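PDB 6USS: sulfatase from Bacteroides fragilis CAG:558, which probably hydrolyses aryl sulfate esters at a calcium-binding active site, and is deposited here with its catalytic residue replaced. Local coordinates for residues Phe79-Ala84 and Phe463-Asp468; Asp222-Thr227 and Ala239-Asn244; Glu233-Glu238 and Ala258-His263; Lys275-Asp278 and Thr282-Glu285; Thr372-Tyr377 and Ile408-Gln413. The protein carries 1 engineered substitution. All coordinates share one frame; numbering follows the deposited sequence.

Contact 1 of 5, residues Phe79-Ala84 and Phe463-Asp468; sequences FTQAYA and FNIPQD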
# COMPACT_ATOMS: atom_id res chain seq x y z
N PHE A 79 -20.89 -0.89 -25.07
CA PHE A 79 -21.48 -2.20 -24.82
C PHE A 79 -22.92 -1.98 -24.39
O PHE A 79 -23.18 -1.48 -23.29
CB PHE A 79 -20.69 -2.98 -23.78
CG PHE A 79 -19.40 -3.55 -24.31
CD1 PHE A 79 -18.22 -2.81 -24.28
CD2 PHE A 79 -19.37 -4.83 -24.86
CE1 PHE A 79 -17.04 -3.33 -24.77
CE2 PHE A 79 -18.19 -5.36 -25.36
CZ PHE A 79 -17.03 -4.61 -25.31
N THR A 80 -23.86 -2.34 -25.25
CA THR A 80 -25.27 -2.08 -24.99
C THR A 80 -25.92 -3.18 -24.16
O THR A 80 -27.10 -3.05 -23.79
CB THR A 80 -26.03 -1.89 -26.31
OG1 THR A 80 -25.89 -3.06 -27.12
CG2 THR A 80 -25.49 -0.70 -27.07
N GLN A 81 -25.20 -4.25 -23.84
CA GLN A 81 -25.74 -5.34 -23.02
C GLN A 81 -24.70 -5.80 -21.98
O GLN A 81 -24.35 -6.97 -21.88
CB GLN A 81 -26.21 -6.49 -23.91
CG GLN A 81 -27.50 -7.14 -23.43
CD GLN A 81 -28.10 -8.15 -24.42
OE1 GLN A 81 -29.28 -8.51 -24.31
NE2 GLN A 81 -27.31 -8.61 -25.38
N ALA A 82 -24.20 -4.86 -21.17
CA ALA A 82 -23.24 -5.15 -20.11
C ALA A 82 -23.94 -5.27 -18.76
O ALA A 82 -24.74 -4.41 -18.40
CB ALA A 82 -22.16 -4.07 -20.05
N TYR A 83 -23.61 -6.32 -18.00
CA TYR A 83 -24.28 -6.62 -16.74
C TYR A 83 -23.35 -6.55 -15.53
O TYR A 83 -22.18 -6.94 -15.58
CB TYR A 83 -24.94 -8.01 -16.78
CG TYR A 83 -26.09 -8.05 -17.75
CD1 TYR A 83 -27.27 -7.38 -17.47
CD2 TYR A 83 -25.97 -8.71 -18.96
CE1 TYR A 83 -28.33 -7.38 -18.38
CE2 TYR A 83 -27.02 -8.72 -19.88
CZ TYR A 83 -28.19 -8.06 -19.58
OH TYR A 83 -29.22 -8.08 -20.49
N ALA A 84 -23.89 -6.05 -14.42
CA ALA A 84 -23.33 -6.13 -13.08
C ALA A 84 -24.33 -6.88 -12.19
O ALA A 84 -25.30 -7.45 -12.68
CB ALA A 84 -23.02 -4.74 -12.54
N PHE A 463 -38.36 -14.33 -19.42
CA PHE A 463 -38.49 -13.22 -20.35
C PHE A 463 -37.58 -13.43 -21.55
O PHE A 463 -36.45 -13.92 -21.41
CB PHE A 463 -38.15 -11.87 -19.70
CG PHE A 463 -39.03 -11.52 -18.51
CD1 PHE A 463 -40.30 -11.01 -18.70
CD2 PHE A 463 -38.56 -11.69 -17.22
CE1 PHE A 463 -41.10 -10.68 -17.60
CE2 PHE A 463 -39.34 -11.36 -16.12
CZ PHE A 463 -40.62 -10.87 -16.31
N ASN A 464 -38.08 -13.06 -22.71
CA ASN A 464 -37.27 -12.93 -23.92
C ASN A 464 -36.76 -11.51 -23.96
O ASN A 464 -37.46 -10.60 -24.40
CB ASN A 464 -38.09 -13.25 -25.17
CG ASN A 464 -37.21 -13.56 -26.36
OD1 ASN A 464 -36.51 -12.69 -26.87
ND2 ASN A 464 -37.24 -14.81 -26.79
N ILE A 465 -35.52 -11.31 -23.50
CA ILE A 465 -34.98 -9.95 -23.34
C ILE A 465 -34.95 -9.19 -24.67
O ILE A 465 -35.44 -8.05 -24.71
CB ILE A 465 -33.62 -10.00 -22.63
CG1 ILE A 465 -33.79 -10.58 -21.20
CG2 ILE A 465 -32.97 -8.61 -22.61
CD1 ILE A 465 -34.64 -9.76 -20.26
N PRO A 466 -34.43 -9.74 -25.77
CA PRO A 466 -34.41 -8.95 -27.02
C PRO A 466 -35.80 -8.62 -27.55
O PRO A 466 -35.96 -7.64 -28.29
CB PRO A 466 -33.63 -9.84 -27.99
CG PRO A 466 -32.84 -10.77 -27.11
CD PRO A 466 -33.73 -11.03 -25.95
N GLN A 467 -36.82 -9.41 -27.20
CA GLN A 467 -38.19 -9.09 -27.59
C GLN A 467 -38.95 -8.29 -26.54
O GLN A 467 -39.99 -7.71 -26.87
CB GLN A 467 -38.99 -10.37 -27.84
CG GLN A 467 -38.70 -11.03 -29.17
CD GLN A 467 -39.34 -12.40 -29.25
OE1 GLN A 467 -40.44 -12.61 -28.71
NE2 GLN A 467 -38.65 -13.35 -29.89
N ASP A 468 -38.48 -8.25 -25.30
CA ASP A 468 -39.25 -7.66 -24.21
C ASP A 468 -38.29 -6.95 -23.25
O ASP A 468 -38.05 -7.39 -22.13
CB ASP A 468 -40.07 -8.74 -23.49
CG ASP A 468 -40.88 -8.20 -22.35
OD1 ASP A 468 -41.13 -6.97 -22.31
OD2 ASP A 468 -41.25 -9.01 -21.48
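Ile465 keeps CG1 beside its backbone N (chi1 -62°), and this turns CG2 anti to that N and out toward Gln81 and Tyr83. Gln81 meets it with a chain that stays straight after CG (chi2 171°). One methyl group meets two polar ends. Gln81 OE1 lies 4.1 Å from Ile465 CG2, and the two side chains cross obliquely. Tyr83 OH comes to 4.3 Å from the same Ile465 CG2. These are loose van der Waals approaches, and the backbones stay well apart, with 10.2 Å between Gln81 CA and Pro466 CA.

The polar ends are held by other residues. Gln81 OE1 accepts from Arg445, and Gln81 NE2 donates to the carbonyl of Asp375. Tyr83 OH is bonded to Glu353 and more weakly to Arg445, so an arginine of strand 441-446 ties both side chains to the neighbouring sheet.

On the other side, Ile465 opens a tight turn after strand 460-464. Asp468 N bonds to Ile465 O at 3.1 Å, which helps to hold this turn. The arrangement joins two sheets: Tyr83 lies on a strand of the large mixed sheet, and Ile465 follows the last strand of the four-stranded antiparallel sheet. A small C-terminal antiparallel sheet beside a large alpha/beta core is characteristic of the sulfatase fold.

Contact 2 of 5, residues Asp222-Thr227 and Ala239-Asn244; sequences DKYWGT and AIKALN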
# COMPACT_ATOMS: atom_id res chain seq x y z
N ASP A 222 -9.18 16.31 3.41
CA ASP A 222 -9.26 17.28 4.50
C ASP A 222 -9.02 18.70 4.00
O ASP A 222 -9.66 19.65 4.47
CB ASP A 222 -8.28 16.90 5.61
CG ASP A 222 -8.65 15.57 6.34
OD1 ASP A 222 -9.32 14.68 5.76
OD2 ASP A 222 -8.24 15.41 7.51
N LYS A 223 -8.12 18.88 3.02
CA LYS A 223 -7.83 20.24 2.56
C LYS A 223 -8.99 20.87 1.78
O LYS A 223 -8.92 22.07 1.49
CB LYS A 223 -6.56 20.26 1.70
CG LYS A 223 -6.68 19.55 0.34
CD LYS A 223 -5.48 19.88 -0.58
CE LYS A 223 -5.01 18.66 -1.40
NZ LYS A 223 -4.09 17.66 -0.72
N TYR A 224 -10.03 20.12 1.42
CA TYR A 224 -11.18 20.71 0.75
C TYR A 224 -12.29 21.07 1.72
O TYR A 224 -13.31 21.61 1.29
CB TYR A 224 -11.72 19.76 -0.32
CG TYR A 224 -10.71 19.41 -1.39
CD1 TYR A 224 -10.52 20.24 -2.49
CD2 TYR A 224 -9.93 18.26 -1.30
CE1 TYR A 224 -9.59 19.94 -3.46
CE2 TYR A 224 -8.99 17.95 -2.27
CZ TYR A 224 -8.82 18.80 -3.35
OH TYR A 224 -7.89 18.52 -4.33
N TRP A 225 -12.11 20.78 3.02
CA TRP A 225 -13.17 21.02 4.00
C TRP A 225 -13.49 22.50 4.07
O TRP A 225 -12.60 23.35 3.99
CB TRP A 225 -12.76 20.53 5.38
CG TRP A 225 -12.68 19.05 5.53
CD1 TRP A 225 -12.86 18.11 4.56
CD2 TRP A 225 -12.38 18.33 6.74
NE1 TRP A 225 -12.69 16.85 5.08
CE2 TRP A 225 -12.39 16.95 6.41
CE3 TRP A 225 -12.10 18.71 8.05
CZ2 TRP A 225 -12.14 15.97 7.35
CZ3 TRP A 225 -11.84 17.73 8.98
CH2 TRP A 225 -11.87 16.38 8.63
N GLY A 226 -14.77 22.81 4.21
CA GLY A 226 -15.15 24.20 4.33
C GLY A 226 -14.96 25.03 3.08
O GLY A 226 -15.03 26.26 3.15
N THR A 227 -14.68 24.40 1.94
CA THR A 227 -14.74 25.07 0.65
C THR A 227 -16.01 24.63 -0.07
O THR A 227 -16.76 23.78 0.41
CB THR A 227 -13.50 24.74 -0.19
OG1 THR A 227 -13.61 23.43 -0.75
CG2 THR A 227 -12.25 24.78 0.67
N ALA A 239 -7.12 12.84 -8.17
CA ALA A 239 -6.73 11.89 -9.21
C ALA A 239 -5.75 12.53 -10.18
O ALA A 239 -4.78 11.88 -10.62
CB ALA A 239 -7.96 11.37 -9.95
N ILE A 240 -5.96 13.79 -10.53
CA ILE A 240 -5.04 14.42 -11.47
C ILE A 240 -3.65 14.51 -10.86
O ILE A 240 -2.65 14.22 -11.54
CB ILE A 240 -5.60 15.79 -11.93
CG1 ILE A 240 -6.81 15.54 -12.85
CG2 ILE A 240 -4.52 16.59 -12.63
CD1 ILE A 240 -7.27 16.76 -13.64
N LYS A 241 -3.54 14.86 -9.57
CA LYS A 241 -2.20 14.88 -8.98
C LYS A 241 -1.60 13.49 -8.84
O LYS A 241 -0.38 13.35 -8.92
CB LYS A 241 -2.17 15.58 -7.61
CG LYS A 241 -2.95 16.87 -7.51
CD LYS A 241 -3.26 17.17 -6.04
CE LYS A 241 -3.69 18.63 -5.83
NZ LYS A 241 -4.14 18.81 -4.40
N ALA A 242 -2.42 12.47 -8.62
CA ALA A 242 -1.85 11.13 -8.57
C ALA A 242 -1.28 10.74 -9.93
O ALA A 242 -0.29 10.00 -9.99
CB ALA A 242 -2.89 10.11 -8.13
N LEU A 243 -1.88 11.26 -11.01
CA LEU A 243 -1.43 10.99 -12.37
C LEU A 243 -0.17 11.79 -12.72
O LEU A 243 0.73 11.26 -13.38
CB LEU A 243 -2.55 11.31 -13.35
CG LEU A 243 -3.69 10.31 -13.46
CD1 LEU A 243 -4.71 10.76 -14.50
CD2 LEU A 243 -3.15 8.94 -13.82
N ASN A 244 -0.10 13.05 -12.28
CA ASN A 244 1.15 13.79 -12.46
C ASN A 244 2.30 13.09 -11.74
O ASN A 244 3.37 12.89 -12.32
CB ASN A 244 0.96 15.23 -11.98
CG ASN A 244 0.09 16.04 -12.94
OD1 ASN A 244 0.16 15.87 -14.17
ND2 ASN A 244 -0.75 16.92 -12.40
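Lys241 NZ and Tyr224 OH both grip Glu238 OE2, the lysine in a salt bridge and the phenol in a hydrogen bond. Lys223 NZ is only a long, weak ionic partner of that oxygen. The contact joins a loop, with a 3-10 segment at Asp222-Tyr224 leading into a type II beta turn, to helix 231-247.

The lysines reach toward each other tip to tip. Lys241 runs out extended from the helix. Its NZ comes to 3.1 Å from Lys223 CE, a tight approach. Lys223 bends at its end (chi4 -82°), which carries its own NZ aside. Lys223 NZ and Lys241 NZ are 3.9 Å apart, and the carboxylate of Glu238 probably offsets their charges. Tyr224 OH approaches Lys241 NZ from the opposite direction and stops at 3.8 Å, so the shared acid, rather than a direct bond, links them.

Lys223 also lies along its neighbour: its CG sits 3.7 Å above one face of the Tyr224 ring, toward the rim. The ring packs on Ala234 and Leu237 of the helix. In the beta turn, Tyr224 O accepts twice from one face of its plane, from Thr227 N at 3.2 Å and from Thr227 OG1 at 2.8 Å.

Contact 3 of 5, residues Glu233-Glu238 and Ala258-His263; sequences EALTLE and AHYAIH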
# COMPACT_ATOMS: atom_id res chain seq x y z
N GLU A 233 -15.62 16.77 -7.73
CA GLU A 233 -14.55 17.66 -8.16
C GLU A 233 -13.28 17.39 -7.36
O GLU A 233 -12.18 17.26 -7.93
CB GLU A 233 -14.98 19.13 -8.01
CG GLU A 233 -13.99 20.18 -8.53
CD GLU A 233 -13.63 20.00 -10.01
OE1 GLU A 233 -14.48 19.54 -10.81
OE2 GLU A 233 -12.48 20.32 -10.39
N ALA A 234 -13.41 17.28 -6.03
CA ALA A 234 -12.27 16.96 -5.19
C ALA A 234 -11.60 15.67 -5.63
O ALA A 234 -10.37 15.58 -5.70
CB ALA A 234 -12.70 16.86 -3.72
N LEU A 235 -12.40 14.65 -5.93
CA LEU A 235 -11.84 13.37 -6.35
C LEU A 235 -11.06 13.52 -7.64
O LEU A 235 -9.98 12.94 -7.80
CB LEU A 235 -12.96 12.33 -6.50
CG LEU A 235 -13.64 11.90 -5.20
CD1 LEU A 235 -14.70 10.83 -5.44
CD2 LEU A 235 -12.59 11.42 -4.20
N THR A 236 -11.60 14.30 -8.59
CA THR A 236 -10.91 14.51 -9.86
C THR A 236 -9.58 15.24 -9.67
O THR A 236 -8.58 14.87 -10.29
CB THR A 236 -11.82 15.26 -10.83
OG1 THR A 236 -13.11 14.64 -10.85
CG2 THR A 236 -11.22 15.24 -12.22
N LEU A 237 -9.55 16.27 -8.82
CA LEU A 237 -8.31 17.02 -8.65
C LEU A 237 -7.23 16.17 -7.98
O LEU A 237 -6.05 16.27 -8.34
CB LEU A 237 -8.55 18.30 -7.86
CG LEU A 237 -9.46 19.28 -8.59
CD1 LEU A 237 -10.10 20.23 -7.58
CD2 LEU A 237 -8.71 20.03 -9.69
N GLU A 238 -7.61 15.32 -7.01
CA GLU A 238 -6.61 14.44 -6.40
C GLU A 238 -6.20 13.33 -7.35
O GLU A 238 -5.04 12.90 -7.34
CB GLU A 238 -7.12 13.87 -5.09
CG GLU A 238 -7.40 14.94 -4.05
CD GLU A 238 -6.13 15.66 -3.56
OE1 GLU A 238 -5.22 14.98 -3.03
OE2 GLU A 238 -6.05 16.90 -3.72
N ALA A 258 -13.24 5.45 -9.06
CA ALA A 258 -14.52 4.92 -8.61
C ALA A 258 -15.28 6.01 -7.85
O ALA A 258 -15.10 6.18 -6.65
CB ALA A 258 -14.31 3.68 -7.74
N HIS A 259 -16.17 6.71 -8.56
CA HIS A 259 -16.88 7.85 -8.00
C HIS A 259 -17.83 7.44 -6.88
O HIS A 259 -18.37 6.32 -6.87
CB HIS A 259 -17.68 8.58 -9.08
CG HIS A 259 -16.87 9.60 -9.81
ND1 HIS A 259 -16.59 10.83 -9.28
CD2 HIS A 259 -16.23 9.54 -11.01
CE1 HIS A 259 -15.82 11.51 -10.12
NE2 HIS A 259 -15.60 10.75 -11.18
N TYR A 260 -18.02 8.35 -5.92
CA TYR A 260 -19.13 8.18 -4.99
C TYR A 260 -20.45 8.59 -5.64
O TYR A 260 -21.50 8.02 -5.30
CB TYR A 260 -18.88 8.97 -3.71
CG TYR A 260 -17.90 8.30 -2.80
CD1 TYR A 260 -18.29 7.25 -1.99
CD2 TYR A 260 -16.57 8.70 -2.76
CE1 TYR A 260 -17.39 6.62 -1.17
CE2 TYR A 260 -15.65 8.07 -1.94
CZ TYR A 260 -16.07 7.02 -1.13
OH TYR A 260 -15.19 6.38 -0.28
N ALA A 261 -20.41 9.56 -6.56
CA ALA A 261 -21.56 9.85 -7.40
C ALA A 261 -21.94 8.60 -8.20
O ALA A 261 -21.07 7.86 -8.66
CB ALA A 261 -21.22 11.00 -8.35
N ILE A 262 -23.24 8.37 -8.38
CA ILE A 262 -24.32 9.31 -8.08
C ILE A 262 -25.20 8.79 -6.94
O ILE A 262 -26.43 8.85 -7.01
CB ILE A 262 -25.14 9.57 -9.34
CG1 ILE A 262 -25.61 8.23 -9.94
CG2 ILE A 262 -24.31 10.37 -10.34
CD1 ILE A 262 -26.40 8.36 -11.25
N HIS A 263 -24.54 8.28 -5.90
CA HIS A 263 -25.18 7.67 -4.75
C HIS A 263 -26.00 8.71 -3.98
O HIS A 263 -25.76 9.91 -4.06
CB HIS A 263 -24.11 7.06 -3.83
CG HIS A 263 -24.62 6.02 -2.89
ND1 HIS A 263 -25.12 6.33 -1.64
CD2 HIS A 263 -24.71 4.67 -3.02
CE1 HIS A 263 -25.50 5.21 -1.04
NE2 HIS A 263 -25.26 4.20 -1.85
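Leu235, His259 and Tyr260 make a buried, mostly apolar contact between helix 231-247 and the loop that leaves strand 253-258. Leu235 does most of the touching. Its chain extends past CG (chi2 -178°) and brings CD1 into the angle between the two rings. Leu235 CD1 comes to 3.9 Å from Tyr260 CD2, at the edge of the ring and near its plane. The side chains of Leu235 and Tyr260 cross at about a right angle. The same methyl is 4.2 Å from Tyr260 N, so it also rests on the loop backbone. It approaches the His259 ring obliquely, with Leu235 CD1 4.3 Å from His259 ND1.

Thr236 adds a second, looser approach. Its OG1 lies at the edge of the imidazole, 4.2 Å from His259 CE1. The polar groups here are satisfied by other residues. Thr236 OG1 is hydrogen-bonded to the carbonyl of Ser232, one turn back in its helix. Ser298 OG bonds to both Thr236 OG1 and His259 NE2, and so links the helix and the loop through helix 283-308. Tyr260 OH is bonded to the carbonyl of Ala188.

Past these residues the loop makes a cis peptide before Ile262. Ala261 and Ile262 bond by their backbones to Asp42, a calcium ligand. A loop at the C-terminal end of a parallel strand, beside the metal site, is characteristic of the alkaline phosphatase-like fold of sulfatases.

Contact 4 of 5, residues Lys275-Asp278 and Thr282-Glu285; sequences KYID and TPKE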
# COMPACT_ATOMS: atom_id res chain seq x y z
N LYS A 275 -29.48 25.23 -14.02
CA LYS A 275 -29.67 25.01 -15.45
C LYS A 275 -30.79 24.00 -15.71
O LYS A 275 -31.64 24.22 -16.58
CB LYS A 275 -28.36 24.55 -16.09
CG LYS A 275 -28.51 24.19 -17.58
CD LYS A 275 -27.20 23.72 -18.20
CE LYS A 275 -26.63 22.51 -17.48
NZ LYS A 275 -25.42 21.99 -18.21
N TYR A 276 -30.83 22.91 -14.94
CA TYR A 276 -31.87 21.91 -15.16
C TYR A 276 -33.23 22.39 -14.68
O TYR A 276 -34.26 22.06 -15.28
CB TYR A 276 -31.48 20.59 -14.50
CG TYR A 276 -30.29 19.96 -15.18
CD1 TYR A 276 -30.43 19.35 -16.42
CD2 TYR A 276 -29.02 20.02 -14.61
CE1 TYR A 276 -29.36 18.79 -17.06
CE2 TYR A 276 -27.91 19.45 -15.26
CZ TYR A 276 -28.10 18.84 -16.49
OH TYR A 276 -27.04 18.27 -17.17
N ILE A 277 -33.25 23.17 -13.60
CA ILE A 277 -34.50 23.80 -13.17
C ILE A 277 -35.04 24.68 -14.29
O ILE A 277 -36.25 24.76 -14.51
CB ILE A 277 -34.29 24.59 -11.87
CG1 ILE A 277 -33.91 23.67 -10.71
CG2 ILE A 277 -35.54 25.34 -11.49
CD1 ILE A 277 -35.09 22.87 -10.14
N ASP A 278 -34.13 25.33 -15.04
CA ASP A 278 -34.55 26.15 -16.16
C ASP A 278 -34.98 25.31 -17.36
O ASP A 278 -35.81 25.75 -18.16
CB ASP A 278 -33.42 27.11 -16.56
CG ASP A 278 -33.13 28.14 -15.48
OD1 ASP A 278 -34.07 28.58 -14.78
OD2 ASP A 278 -31.94 28.52 -15.33
N THR A 282 -38.21 18.89 -12.34
CA THR A 282 -38.52 19.01 -10.93
C THR A 282 -37.23 19.10 -10.13
O THR A 282 -36.18 18.66 -10.59
CB THR A 282 -39.33 17.81 -10.49
OG1 THR A 282 -38.46 16.67 -10.49
CG2 THR A 282 -40.48 17.57 -11.46
N PRO A 283 -37.27 19.68 -8.93
CA PRO A 283 -36.03 19.83 -8.14
C PRO A 283 -35.29 18.53 -7.92
O PRO A 283 -34.06 18.48 -8.12
CB PRO A 283 -36.53 20.43 -6.82
CG PRO A 283 -37.76 21.17 -7.20
CD PRO A 283 -38.42 20.35 -8.28
N LYS A 284 -36.00 17.47 -7.52
CA LYS A 284 -35.38 16.16 -7.38
C LYS A 284 -34.66 15.75 -8.65
O LYS A 284 -33.49 15.34 -8.62
CB LYS A 284 -36.45 15.11 -7.03
CG LYS A 284 -36.96 15.18 -5.62
CD LYS A 284 -38.03 14.13 -5.41
CE LYS A 284 -38.55 14.13 -3.99
NZ LYS A 284 -39.32 15.35 -3.73
N GLU A 285 -35.32 15.90 -9.80
CA GLU A 285 -34.69 15.47 -11.05
C GLU A 285 -33.58 16.44 -11.48
O GLU A 285 -32.59 16.02 -12.08
CB GLU A 285 -35.75 15.30 -12.14
CG GLU A 285 -36.77 14.17 -11.88
CD GLU A 285 -36.13 12.80 -11.65
OE1 GLU A 285 -35.63 12.18 -12.63
OE2 GLU A 285 -36.12 12.33 -10.49
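Ile277 and Pro283 supply the apolar part of this contact, through a single methyl group. Ile277 CD1 lies against the N-CA edge of the Pro283 ring, 3.8 Å from Pro283 CA and 4.0 Å from Pro283 N. On the far part of the ring, Pro283 CG is 4.3 Å from Ile277 CD1. Ile277 CG1 stands beside its backbone N, and the bend at chi2 (-76°) brings CD1 to Pro283. The methyl also reaches the carbonyl carbon of Thr282.

At the surface, helix 273-279 is joined by a short loop to helix 283-308. Ile277 and Tyr276 also touch Ala286 further along the second helix.

The polar bonds lie within the second segment: Thr282 is the N-cap of helix 283-308. Thr282 OG1 accepts from Glu285 N at 3.3 Å, a weak but fairly straight bond with an angle of 158° at the hydrogen. The same hydroxyl is hydrogen-bonded to Asp334. The Glu285 carboxylate turns away from Ile277 and forms a salt bridge with Arg333.

Contact 5 of 5, residues Thr372-Tyr377 and Ile408-Gln413; sequences TKCDKY and IPLLKQ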
# COMPACT_ATOMS: atom_id res chain seq x y z
N THR A 372 -18.30 2.56 -32.41
CA THR A 372 -18.93 1.27 -32.67
C THR A 372 -19.71 0.81 -31.45
O THR A 372 -19.58 1.36 -30.35
CB THR A 372 -17.90 0.22 -33.12
OG1 THR A 372 -16.92 0.01 -32.09
CG2 THR A 372 -17.19 0.69 -34.36
N LYS A 373 -20.55 -0.21 -31.66
CA LYS A 373 -21.39 -0.79 -30.62
C LYS A 373 -21.26 -2.31 -30.64
O LYS A 373 -21.02 -2.91 -31.68
CB LYS A 373 -22.87 -0.41 -30.79
CG LYS A 373 -23.19 1.04 -30.52
CD LYS A 373 -24.62 1.37 -30.95
CE LYS A 373 -24.86 2.88 -31.06
NZ LYS A 373 -26.07 3.34 -30.30
N CYS A 374 -21.41 -2.92 -29.47
CA CYS A 374 -21.32 -4.37 -29.34
C CYS A 374 -22.50 -4.86 -28.52
O CYS A 374 -22.65 -4.51 -27.34
CB CYS A 374 -20.02 -4.81 -28.69
SG CYS A 374 -19.93 -6.64 -28.63
N ASP A 375 -23.30 -5.70 -29.16
CA ASP A 375 -24.54 -6.27 -28.63
C ASP A 375 -24.31 -7.46 -27.72
O ASP A 375 -25.21 -7.82 -26.95
CB ASP A 375 -25.40 -6.70 -29.83
CG ASP A 375 -26.88 -6.64 -29.57
OD1 ASP A 375 -27.30 -6.14 -28.48
OD2 ASP A 375 -27.63 -7.09 -30.47
N LYS A 376 -23.14 -8.11 -27.81
CA LYS A 376 -22.90 -9.35 -27.08
C LYS A 376 -22.83 -9.08 -25.58
O LYS A 376 -22.27 -8.08 -25.14
CB LYS A 376 -21.61 -10.01 -27.56
CG LYS A 376 -21.54 -10.19 -29.09
CD LYS A 376 -22.80 -10.87 -29.59
CE LYS A 376 -22.69 -11.32 -31.03
NZ LYS A 376 -23.73 -12.38 -31.24
N TYR A 377 -23.39 -9.98 -24.79
CA TYR A 377 -23.47 -9.69 -23.37
C TYR A 377 -22.21 -10.12 -22.64
O TYR A 377 -21.51 -11.05 -23.05
CB TYR A 377 -24.72 -10.31 -22.72
CG TYR A 377 -24.97 -11.81 -22.87
CD1 TYR A 377 -24.06 -12.76 -22.40
CD2 TYR A 377 -26.18 -12.28 -23.39
CE1 TYR A 377 -24.33 -14.13 -22.49
CE2 TYR A 377 -26.45 -13.64 -23.50
CZ TYR A 377 -25.52 -14.56 -23.05
OH TYR A 377 -25.79 -15.92 -23.14
N ILE A 408 -11.98 -9.37 -24.38
CA ILE A 408 -11.03 -8.85 -25.37
C ILE A 408 -11.43 -9.33 -26.76
O ILE A 408 -11.28 -8.57 -27.73
CB ILE A 408 -9.58 -9.24 -25.01
CG1 ILE A 408 -8.97 -8.28 -23.99
CG2 ILE A 408 -8.68 -9.14 -26.22
CD1 ILE A 408 -9.87 -7.89 -22.86
N PRO A 409 -11.92 -10.57 -26.95
CA PRO A 409 -12.39 -10.95 -28.29
C PRO A 409 -13.55 -10.11 -28.79
O PRO A 409 -13.72 -10.00 -30.01
CB PRO A 409 -12.77 -12.43 -28.14
CG PRO A 409 -11.88 -12.92 -27.09
CD PRO A 409 -11.74 -11.77 -26.10
N LEU A 410 -14.36 -9.52 -27.91
CA LEU A 410 -15.36 -8.57 -28.39
C LEU A 410 -14.72 -7.25 -28.77
O LEU A 410 -15.12 -6.62 -29.75
CB LEU A 410 -16.44 -8.35 -27.34
CG LEU A 410 -17.18 -9.62 -26.92
CD1 LEU A 410 -18.00 -9.39 -25.65
CD2 LEU A 410 -18.05 -10.11 -28.06
N LEU A 411 -13.70 -6.83 -28.02
CA LEU A 411 -13.04 -5.56 -28.32
C LEU A 411 -12.32 -5.61 -29.67
O LEU A 411 -12.25 -4.60 -30.38
CB LEU A 411 -12.07 -5.20 -27.21
CG LEU A 411 -12.75 -4.92 -25.88
CD1 LEU A 411 -11.69 -4.85 -24.79
CD2 LEU A 411 -13.57 -3.63 -25.93
N LYS A 412 -11.79 -6.77 -30.03
CA LYS A 412 -11.03 -6.93 -31.26
C LYS A 412 -11.81 -7.62 -32.38
O LYS A 412 -11.26 -7.80 -33.47
CB LYS A 412 -9.74 -7.70 -30.94
CG LYS A 412 -8.86 -7.03 -29.89
CD LYS A 412 -7.67 -7.92 -29.54
CE LYS A 412 -6.35 -7.22 -29.79
NZ LYS A 412 -5.19 -8.15 -29.65
N GLN A 413 -13.08 -7.98 -32.15
CA GLN A 413 -13.91 -8.71 -33.13
C GLN A 413 -13.19 -9.95 -33.65
O GLN A 413 -13.12 -10.20 -34.86
CB GLN A 413 -14.33 -7.81 -34.29
CG GLN A 413 -15.06 -6.52 -33.88
CD GLN A 413 -15.96 -5.97 -34.98
OE1 GLN A 413 -17.02 -6.52 -35.28
NE2 GLN A 413 -15.53 -4.86 -35.59
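Leu410 leaves helix 408-412 pointing toward Cys374 and Lys376, and each part of it finds a partner. Its CB lies 4.1 Å from Cys374 SG. From there CG sits beside the backbone N (chi1 -59°), and chi2 near 167° then sets CD2 against Cys374 and Lys376 and CD1 against Lys376 CB. CD1 reaches Lys376 CB at 4.1 Å. CD2 is held more closely: Lys376 CB and Lys376 CG are each 3.6 Å from Leu410 CD2, and Cys374 SG is 4.0 Å from it. The methyl touches both the thiol and the base of the lysine, which lie next to each other on the same side of it.

Lys376 crosses Leu410 at about a right angle. Its chain bends at chi2 (-51°) and leads the amine away; CB and CG do the touching. The amine makes a long, weak ion pair with Asp416. The thiol has a second role, as Lys376 N gives it a weak bond of 3.6 Å to Cys374 SG.

Leu411, the next residue of the helix, packs on Phe79 and Met390. The contact is apolar: a short helix packed against the mixed sheet, as in the layered alpha/beta fold of sulfatases.

Contacts 1 and 5 are neighbours, with centres 15 Å apart. They share the large mixed sheet, where strands 77-83 and 372-374 lie side by side, and Thr80 N probably bonds to Cys374 O. Contacts 2 and 3 are closer still, 10 Å between centres. Both use helix 231-247, and their segments alternate along the chain. Contact 4 follows, its centre 22 Å from that of contact 3, and then contact 5. Contact 1 spans all the others, joining residues 379 apart. The five are spread from the helices on one side of the sulfatase core to the C-terminal sheet on the other, with contact 3 nearest the calcium, its Tyr260 side chain about 9 Å from the ion.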